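Long-range contacts in ribosomal RNA small subunit methyltransferase D (Haemophilus influenzae, PDB 2IFT), which probably methylates N2 of guanine 966 of 16S rRNA in the assembled 30S particle, with S-adenosyl-L-methionine as methyl donor: residues A[13-18]-A[71-76]; A[57-62]-A[128-133]. All coordinates share one frame; numbering follows the deposited sequence.

Contact 1 of 2, residues A[13-18]-A[71-76]; sequences VRIIAG and ALSRQA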
loop_
_atom_site.group_PDB
_atom_site.type_symbol
_atom_site.label_atom_id
_atom_site.label_comp_id
_atom_site.label_asym_id
_atom_site.label_seq_id
_atom_site.Cartn_x
_atom_site.Cartn_y
_atom_site.Cartn_z
ATOM N N VAL A 13 9.025 -11.949 -7.650
ATOM C CA VAL A 13 9.046 -10.491 -7.559
ATOM C C VAL A 13 10.481 -10.004 -7.421
ATOM O O VAL A 13 11.218 -10.466 -6.553
ATOM C CB VAL A 13 8.232 -9.982 -6.340
ATOM C CG1 VAL A 13 8.602 -8.542 -6.028
ATOM C CG2 VAL A 13 6.741 -10.075 -6.634
ATOM N N ARG A 14 10.870 -9.073 -8.286
ATOM C CA ARG A 14 12.213 -8.514 -8.254
ATOM C C ARG A 14 12.150 -7.081 -7.757
ATOM O O ARG A 14 11.473 -6.239 -8.345
ATOM C CB ARG A 14 12.839 -8.556 -9.636
ATOM N N ILE A 15 12.860 -6.819 -6.665
ATOM C CA ILE A 15 12.912 -5.499 -6.053
ATOM C C ILE A 15 13.748 -4.574 -6.927
ATOM O O ILE A 15 14.895 -4.879 -7.243
ATOM C CB ILE A 15 13.530 -5.600 -4.652
ATOM C CG1 ILE A 15 12.650 -6.495 -3.780
ATOM C CG2 ILE A 15 13.697 -4.217 -4.041
ATOM C CD1 ILE A 15 13.272 -6.864 -2.459
ATOM N N ILE A 16 13.168 -3.441 -7.309
ATOM C CA ILE A 16 13.839 -2.477 -8.177
ATOM C C ILE A 16 14.783 -1.480 -7.492
ATOM O O ILE A 16 15.794 -1.083 -8.069
ATOM C CB ILE A 16 12.785 -1.691 -9.020
ATOM C CG1 ILE A 16 12.834 -2.154 -10.481
ATOM C CG2 ILE A 16 13.043 -0.189 -8.947
ATOM C CD1 ILE A 16 12.594 -3.640 -10.682
ATOM N N ALA A 17 14.466 -1.071 -6.271
ATOM C CA ALA A 17 15.319 -0.109 -5.590
ATOM C C ALA A 17 15.519 -0.414 -4.117
ATOM O O ALA A 17 14.904 -1.324 -3.567
ATOM C CB ALA A 17 14.750 1.284 -5.757
ATOM N N GLY A 18 16.392 0.363 -3.483
ATOM C CA GLY A 18 16.677 0.165 -2.077
ATOM C C GLY A 18 17.781 -0.852 -1.862
ATOM O O GLY A 18 18.458 -1.263 -2.807
ATOM N N ALA A 71 8.791 -0.837 -0.409
ATOM C CA ALA A 71 8.856 0.153 0.659
ATOM C C ALA A 71 9.866 -0.279 1.718
ATOM O O ALA A 71 10.615 0.543 2.253
ATOM C CB ALA A 71 7.486 0.329 1.286
ATOM N N LEU A 72 9.872 -1.570 2.032
ATOM C CA LEU A 72 10.815 -2.089 3.009
ATOM C C LEU A 72 12.237 -1.901 2.500
ATOM O O LEU A 72 13.097 -1.390 3.212
ATOM C CB LEU A 72 10.553 -3.568 3.271
ATOM C CG LEU A 72 9.368 -3.864 4.190
ATOM C CD1 LEU A 72 9.083 -5.357 4.193
ATOM C CD2 LEU A 72 9.681 -3.352 5.595
ATOM N N SER A 73 12.479 -2.302 1.260
ATOM C CA SER A 73 13.803 -2.161 0.677
ATOM C C SER A 73 14.299 -0.727 0.822
ATOM O O SER A 73 15.486 -0.493 1.026
ATOM C CB SER A 73 13.777 -2.539 -0.800
ATOM O OG SER A 73 15.048 -2.335 -1.394
ATOM N N ARG A 74 13.386 0.232 0.732
ATOM C CA ARG A 74 13.764 1.636 0.836
ATOM C C ARG A 74 13.795 2.149 2.267
ATOM O O ARG A 74 13.816 3.349 2.502
ATOM C CB ARG A 74 12.829 2.489 -0.017
ATOM C CG ARG A 74 12.589 1.886 -1.390
ATOM C CD ARG A 74 12.145 2.914 -2.413
ATOM N NE ARG A 74 11.813 2.271 -3.684
ATOM C CZ ARG A 74 11.896 2.860 -4.875
ATOM N NH1 ARG A 74 12.306 4.118 -4.976
ATOM N NH2 ARG A 74 11.559 2.187 -5.967
ATOM N N GLN A 75 13.800 1.230 3.222
ATOM C CA GLN A 75 13.860 1.583 4.633
ATOM C C GLN A 75 12.687 2.358 5.210
ATOM O O GLN A 75 12.884 3.332 5.937
ATOM C CB GLN A 75 15.149 2.350 4.932
ATOM C CG GLN A 75 16.332 1.448 5.202
ATOM C CD GLN A 75 16.581 0.495 4.062
ATOM O OE1 GLN A 75 16.959 0.914 2.965
ATOM N NE2 GLN A 75 16.354 -0.795 4.302
ATOM N N ALA A 76 11.469 1.933 4.892
ATOM C CA ALA A 76 10.294 2.586 5.452
ATOM C C ALA A 76 10.374 2.217 6.923
ATOM O O ALA A 76 10.965 1.197 7.268
ATOM C CB ALA A 76 9.031 2.015 4.837
#

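Contact 2 of 2, residues A[57-62]-A[128-133]; sequences CLDGFA and VVFLDP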
loop_
_atom_site.group_PDB
_atom_site.type_symbol
_atom_site.label_atom_id
_atom_site.label_comp_id
_atom_site.label_asym_id
_atom_site.label_seq_id
_atom_site.Cartn_x
_atom_site.Cartn_y
_atom_site.Cartn_z
ATOM N N CYS A 57 3.751 2.228 6.596
ATOM C CA CYS A 57 2.905 1.899 5.461
ATOM C C CYS A 57 1.898 0.775 5.652
ATOM O O CYS A 57 2.041 -0.098 6.516
ATOM C CB CYS A 57 3.783 1.545 4.267
ATOM S SG CYS A 57 5.167 2.669 4.053
ATOM N N LEU A 58 0.884 0.819 4.796
ATOM C CA LEU A 58 -0.163 -0.170 4.745
ATOM C C LEU A 58 -0.251 -0.640 3.294
ATOM O O LEU A 58 -0.426 0.164 2.383
ATOM C CB LEU A 58 -1.513 0.430 5.155
ATOM C CG LEU A 58 -2.712 -0.492 4.843
ATOM C CD1 LEU A 58 -2.552 -1.813 5.596
ATOM C CD2 LEU A 58 -4.023 0.180 5.235
ATOM N N ASP A 59 -0.076 -1.938 3.075
ATOM C CA ASP A 59 -0.215 -2.490 1.741
ATOM C C ASP A 59 -1.552 -3.177 1.927
ATOM O O ASP A 59 -1.630 -4.304 2.451
ATOM C CB ASP A 59 0.883 -3.508 1.409
ATOM C CG ASP A 59 0.887 -3.879 -0.074
ATOM O OD1 ASP A 59 -0.161 -3.699 -0.724
ATOM O OD2 ASP A 59 1.913 -4.355 -0.596
ATOM N N GLY A 60 -2.599 -2.456 1.526
ATOM C CA GLY A 60 -3.975 -2.896 1.694
ATOM C C GLY A 60 -4.386 -4.269 1.234
ATOM O O GLY A 60 -5.099 -4.974 1.948
ATOM N N PHE A 61 -3.967 -4.633 0.032
ATOM C CA PHE A 61 -4.295 -5.925 -0.548
ATOM C C PHE A 61 -2.961 -6.461 -1.079
ATOM O O PHE A 61 -2.726 -6.491 -2.277
ATOM C CB PHE A 61 -5.309 -5.745 -1.691
ATOM C CG PHE A 61 -6.609 -5.103 -1.264
ATOM C CD1 PHE A 61 -6.674 -3.745 -0.978
ATOM C CD2 PHE A 61 -7.756 -5.872 -1.098
ATOM C CE1 PHE A 61 -7.861 -3.160 -0.531
ATOM C CE2 PHE A 61 -8.952 -5.300 -0.649
ATOM C CZ PHE A 61 -9.006 -3.945 -0.364
ATOM N N ALA A 62 -2.102 -6.869 -0.148
ATOM C CA ALA A 62 -0.766 -7.373 -0.421
ATOM C C ALA A 62 -0.549 -8.224 -1.669
ATOM O O ALA A 62 0.084 -7.776 -2.618
ATOM C CB ALA A 62 -0.257 -8.120 0.802
ATOM N N VAL A 128 1.764 6.100 4.603
ATOM C CA VAL A 128 1.621 5.695 3.204
ATOM C C VAL A 128 0.688 4.494 3.040
ATOM O O VAL A 128 0.758 3.531 3.808
ATOM C CB VAL A 128 3.006 5.358 2.580
ATOM C CG1 VAL A 128 2.848 5.024 1.103
ATOM C CG2 VAL A 128 3.951 6.538 2.745
ATOM N N VAL A 129 -0.179 4.552 2.031
ATOM C CA VAL A 129 -1.128 3.468 1.781
ATOM C C VAL A 129 -1.191 3.046 0.318
ATOM O O VAL A 129 -1.317 3.895 -0.570
ATOM C CB VAL A 129 -2.552 3.869 2.213
ATOM C CG1 VAL A 129 -3.527 2.755 1.889
ATOM C CG2 VAL A 129 -2.584 4.186 3.703
ATOM N N PHE A 130 -1.104 1.733 0.085
ATOM C CA PHE A 130 -1.176 1.139 -1.248
ATOM C C PHE A 130 -2.496 0.377 -1.369
ATOM O O PHE A 130 -2.722 -0.606 -0.652
ATOM C CB PHE A 130 -0.034 0.135 -1.483
ATOM C CG PHE A 130 1.338 0.690 -1.242
ATOM C CD1 PHE A 130 2.061 0.313 -0.118
ATOM C CD2 PHE A 130 1.902 1.603 -2.130
ATOM C CE1 PHE A 130 3.335 0.835 0.129
ATOM C CE2 PHE A 130 3.173 2.129 -1.896
ATOM C CZ PHE A 130 3.892 1.739 -0.755
ATOM N N LEU A 131 -3.366 0.836 -2.260
ATOM C CA LEU A 131 -4.651 0.189 -2.494
ATOM C C LEU A 131 -4.769 -0.273 -3.940
ATOM O O LEU A 131 -5.088 0.529 -4.826
ATOM C CB LEU A 131 -5.800 1.149 -2.212
ATOM C CG LEU A 131 -6.056 1.590 -0.785
ATOM C CD1 LEU A 131 -7.200 2.571 -0.790
ATOM C CD2 LEU A 131 -6.378 0.390 0.083
ATOM N N ASP A 132 -4.505 -1.553 -4.183
ATOM C CA ASP A 132 -4.618 -2.097 -5.529
ATOM C C ASP A 132 -5.419 -3.405 -5.540
ATOM O O ASP A 132 -4.919 -4.461 -5.917
ATOM C CB ASP A 132 -3.229 -2.300 -6.141
ATOM C CG ASP A 132 -2.426 -3.377 -5.437
ATOM O OD1 ASP A 132 -2.502 -3.462 -4.192
ATOM O OD2 ASP A 132 -1.713 -4.134 -6.133
ATOM N N PRO A 133 -6.687 -3.344 -5.119
ATOM C CA PRO A 133 -7.524 -4.543 -5.104
ATOM C C PRO A 133 -8.106 -4.827 -6.488
ATOM O O PRO A 133 -7.992 -4.016 -7.407
ATOM C CB PRO A 133 -8.609 -4.182 -4.106
ATOM C CG PRO A 133 -8.821 -2.749 -4.394
ATOM C CD PRO A 133 -7.398 -2.216 -4.492
HETATM O O HOH W 1 -2.760 -3.161 -1.745
#

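Contact 1 of 2, residues A[13-18]-A[71-76]
The methyl of Ala17 sits over one face of the Arg74 guanidinium. Ala17 CB lies 3.3 Å above the guanidinium plane, over its centre. CZ is almost as near to this methyl as NH2, so the contact is with the face and not with an N-H tip. The Arg74 chain reaches it extended from CG to NE. Ile16 lies alongside and points the same way as Arg74. Ile16 CG2 only brushes Arg74 NH2, at 4.1 Å.

The second centre is Ser73, in the last turn of helix 66-73. Its OG is anti to the backbone N (chi1 177°), which carries the hydroxyl across to the loop of residues 15-18. This loop leaves strand 12-14 of the small two-stranded sheet, 12-14 with 24-26. There OG donates to Ala17 O. The modelled length from Ser73 OG to Ala17 O, 2.4 Å, is very short and its exact value is doubtful. The same OG accepts from Trp20 N, so the hydroxyl bridges two backbone groups. Ile15 CG2 packs against it, 3.5 Å from Ser73 OG. Gly18 has no side chain, and its CA comes within 3.1 Å of Ser73 OG. The phi of Gly18 is 87°, and with its psi this conformation calls for glycine.

A Schellman motif ends the helix just here. Ala76 N bonds to Ala71 O at 3.1 Å, and Gln75 N to Leu72 O at 2.7 Å. Gln75 is the C-prime residue, with positive phi.

Glu70 grips the loop's N-H groups, OE1 taking Ile16 N and OE2 Ala17 N. The loop is thus tied to the helix end largely through its own backbone polar groups. Arg74 offers a face to a methyl, while its charge is met by Phe45 (cation-pi) and, weakly, by Glu70. The nearby helix C-terminus may also suit that positive charge.

Contact 2 of 2, residues A[57-62]-A[128-133]
Two central parallel strands of the Rossmann-like methyltransferase sheet pair here, Leu58 with Val129 and Asp59 with Phe130. Asp59 to Ala62 begin the glycine-rich motif I, which in related enzymes lines the S-adenosylmethionine site. Asp132 and Pro133 open the DPPF motif, which in relatives lies at the target base.

Leu58 N donates to Val128 O, and Phe130 N to Leu58 O, each at 2.9 Å. The second bond is the straighter (168° at the hydrogen). Gly60 N continues the pairing to Phe130 O, bending more (141°).

Beyond the strands, Pro133 covers one face of the Phe61 ring. Pro133 CB stands 3.4 Å from the ring centroid in a CH-pi contact, 5° off the normal. Leu131 CD2 meets the ring at its edge, in plane, 3.9 Å from Phe61 CE1.

Between the two loops a water accepts from Phe61 N at 2.6 Å. It lies within bonding distance of Phe130 O and Asp132 OD1, but it cannot donate to all of its neighbours at once. Asp59 OD1 and Asp132 OD1 are 4.2 Å apart, and Asp59 OD2 takes the N-H of Gly68.

Cys57, Asp59, Val128 and Phe130 share one face of the sheet, where Leu67 of helix 66-73 touches Asp59 and Phe130. On the other face Val129 and Leu131 meet helix 139-149. Strands 78-82 and 157-164 flank the pair.

Overall arrangement
The centre of contact 2 lies about 2 Å from the centre of the chain, that of contact 1 about 13 Å. Contact 2 is buried and runs on backbone pairing and apolar packing, with polar groups gathered at the loop ends. Contact 1 is only partly buried. It relies on a serine hydroxyl, an arginine face and one backbone carbonyl. Helix 66-73 connects them: it follows strand 56-59 in the chain, its Leu67 and Gly68 face contact 2, and its last turn and the residue just after it meet residues 15-18 in contact 1. Residues 71-76 then lead toward strand 78-82, beside strand 56-59. The contacts touch where Ala76 CB packs 4.0 Å from Cys57 SG.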